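Local coordinates for protein galactose-binding lectin (PDB 6VAW) that binds D-galactose and its derivatives as a tetrameric legume lectin that carries manganese and calcium ions in each subunit, at residues G119-T124 against Y130-T135. Numbering follows the deposited sequence.
Sequences GVEFDT and YNDPPT. With MN (manganese (II) ion), chain F; CA (calcium ion), chain G.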
loop_
_atom_site.group_PDB
_atom_site.type_symbol
_atom_site.label_atom_id
_atom_site.label_comp_id
_atom_site.label_asym_id
_atom_site.label_seq_id
_atom_site.Cartn_x
_atom_site.Cartn_y
_atom_site.Cartn_z
ATOM N N GLY A 119 13.406 17.122 -15.513
ATOM C CA GLY A 119 12.334 17.645 -14.677
ATOM C C GLY A 119 11.083 18.114 -15.370
ATOM O O GLY A 119 11.027 18.187 -16.591
ATOM N N VAL A 120 10.080 18.438 -14.562
ATOM C CA VAL A 120 8.798 18.977 -15.002
ATOM C C VAL A 120 8.647 20.307 -14.270
ATOM O O VAL A 120 8.515 20.296 -13.057
ATOM C CB VAL A 120 7.603 18.008 -14.722
ATOM C CG1 VAL A 120 6.286 18.601 -15.203
ATOM C CG2 VAL A 120 7.832 16.605 -15.313
ATOM N N GLU A 121 8.702 21.428 -14.999
ATOM C CA GLU A 121 8.624 22.776 -14.419
ATOM C C GLU A 121 7.232 23.371 -14.533
ATOM O O GLU A 121 6.523 23.160 -15.520
ATOM C CB GLU A 121 9.638 23.742 -15.054
ATOM C CG GLU A 121 9.457 23.857 -16.562
ATOM C CD GLU A 121 10.267 24.991 -17.136
ATOM O OE1 GLU A 121 11.507 24.904 -17.060
ATOM O OE2 GLU A 121 9.678 25.935 -17.702
ATOM N N PHE A 122 6.870 24.138 -13.499
ATOM C CA PHE A 122 5.626 24.905 -13.393
ATOM C C PHE A 122 6.113 26.337 -13.292
ATOM O O PHE A 122 6.368 26.838 -12.207
ATOM C CB PHE A 122 4.820 24.422 -12.174
ATOM C CG PHE A 122 4.537 22.942 -12.272
ATOM C CD1 PHE A 122 3.400 22.480 -12.915
ATOM C CD2 PHE A 122 5.441 22.007 -11.773
ATOM C CE1 PHE A 122 3.156 21.102 -13.046
ATOM C CE2 PHE A 122 5.199 20.633 -11.901
ATOM C CZ PHE A 122 4.066 20.191 -12.547
ATOM N N ASP A 123 6.388 26.916 -14.450
ATOM C CA ASP A 123 7.071 28.176 -14.652
ATOM C C ASP A 123 6.123 29.368 -14.727
ATOM O O ASP A 123 5.235 29.410 -15.577
ATOM C CB ASP A 123 7.893 28.049 -15.932
ATOM C CG ASP A 123 8.977 29.075 -16.053
ATOM O OD1 ASP A 123 8.998 30.026 -15.226
ATOM O OD2 ASP A 123 9.832 28.923 -16.927
ATOM N N THR A 124 6.323 30.344 -13.808
ATOM C CA THR A 124 5.431 31.501 -13.683
ATOM C C THR A 124 6.055 32.835 -14.150
ATOM O O THR A 124 5.436 33.890 -13.955
ATOM C CB THR A 124 4.919 31.611 -12.240
ATOM O OG1 THR A 124 5.984 31.971 -11.369
ATOM C CG2 THR A 124 4.265 30.327 -11.749
ATOM N N TYR A 130 16.244 32.121 -21.539
ATOM C CA TYR A 130 16.010 30.664 -21.532
ATOM C C TYR A 130 14.943 30.248 -22.524
ATOM O O TYR A 130 14.426 29.136 -22.443
ATOM C CB TYR A 130 15.630 30.191 -20.122
ATOM C CG TYR A 130 16.658 30.572 -19.078
ATOM C CD1 TYR A 130 18.017 30.355 -19.296
ATOM C CD2 TYR A 130 16.273 31.092 -17.845
ATOM C CE1 TYR A 130 18.968 30.697 -18.339
ATOM C CE2 TYR A 130 17.218 31.482 -16.897
ATOM C CZ TYR A 130 18.568 31.278 -17.146
ATOM O OH TYR A 130 19.517 31.614 -16.208
ATOM N N ASN A 131 14.632 31.148 -23.465
ATOM C CA ASN A 131 13.655 31.015 -24.541
ATOM C C ASN A 131 12.280 30.559 -24.020
ATOM O O ASN A 131 11.617 29.725 -24.644
ATOM C CB ASN A 131 14.184 30.079 -25.656
ATOM C CG ASN A 131 15.366 30.664 -26.407
ATOM O OD1 ASN A 131 15.322 31.794 -26.917
ATOM N ND2 ASN A 131 16.452 29.911 -26.495
ATOM N N ASP A 132 11.850 31.123 -22.874
ATOM C CA ASP A 132 10.552 30.797 -22.277
ATOM C C ASP A 132 9.402 31.232 -23.173
ATOM O O ASP A 132 9.505 32.306 -23.768
ATOM C CB ASP A 132 10.396 31.482 -20.904
ATOM C CG ASP A 132 10.870 30.679 -19.711
ATOM O OD1 ASP A 132 10.904 29.427 -19.809
ATOM O OD2 ASP A 132 11.190 31.293 -18.671
ATOM N N PRO A 133 8.269 30.501 -23.210
ATOM C CA PRO A 133 7.110 31.004 -23.972
ATOM C C PRO A 133 6.544 32.277 -23.291
ATOM O O PRO A 133 6.908 32.549 -22.147
ATOM C CB PRO A 133 6.125 29.827 -23.969
ATOM C CG PRO A 133 6.522 28.979 -22.825
ATOM C CD PRO A 133 7.974 29.212 -22.544
ATOM N N PRO A 134 5.670 33.085 -23.949
ATOM C CA PRO A 134 5.244 34.357 -23.326
ATOM C C PRO A 134 4.337 34.261 -22.086
ATOM O O PRO A 134 4.266 35.240 -21.343
ATOM C CB PRO A 134 4.520 35.089 -24.466
ATOM C CG PRO A 134 4.123 34.043 -25.427
ATOM C CD PRO A 134 5.158 32.966 -25.335
ATOM N N THR A 135 3.660 33.118 -21.838
ATOM C CA THR A 135 2.752 32.978 -20.675
ATOM C C THR A 135 3.249 31.903 -19.696
ATOM O O THR A 135 4.223 31.220 -20.024
ATOM C CB THR A 135 1.323 32.582 -21.167
ATOM O OG1 THR A 135 1.336 31.226 -21.633
ATOM C CG2 THR A 135 0.770 33.509 -22.247
HETATM MN MN MN F . 10.072 27.790 -18.647
HETATM CA CA CA G . 10.877 31.188 -16.329
HETATM O O HOH W 1 12.374 27.337 -17.822
HETATM O O HOH W 2 10.430 26.679 -20.596
HETATM O O HOH W 3 10.956 31.450 -14.047
HETATM O O HOH W 4 12.767 29.705 -16.291
#
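Asp-123 OD2 is gripped by both metals, 2.1 Å from the manganese and 2.6 Å from the calcium, and across from it Asp-132 spans the same pair. The two carboxylates do this differently. Asp-123 chelates calcium through both oxygens, with OD1 at 2.5 Å, and shares OD2 with manganese; Asp-132 divides its oxygens, OD1 going to manganese at 2.2 Å and OD2 to calcium at 2.4 Å. With CG anti to the backbone N (chi1 -162°), Asp-123 reaches off the end of its strand into the gap between the ions. Oxygens of the two aspartates sit close together without hydrogen bonding, their negative charge presumably offset by the cations. This is the paired metal site of the legume lectin jelly roll, built on strand 117-123 of the seven-stranded sheet and the loop leading to strand 137-141. From two residues back on the strand, Glu-121 places OE2 2.1 Å from manganese, roughly opposite Asp-132 OD1; its OE1, 2.7 Å from the oxygen of a manganese-bound water, accepts a hydrogen bond from it, which should steady the carboxylate. A second water lies opposite Asp-123 OD2, and His-137 completes the manganese shell. Calcium takes two waters, the carbonyl of Tyr-125 and the side chain of Asn-127; both residues also line the sugar pocket, where the bound galactosylamide comes within about 7 Å of the Asp-132 side chain (nearest atoms).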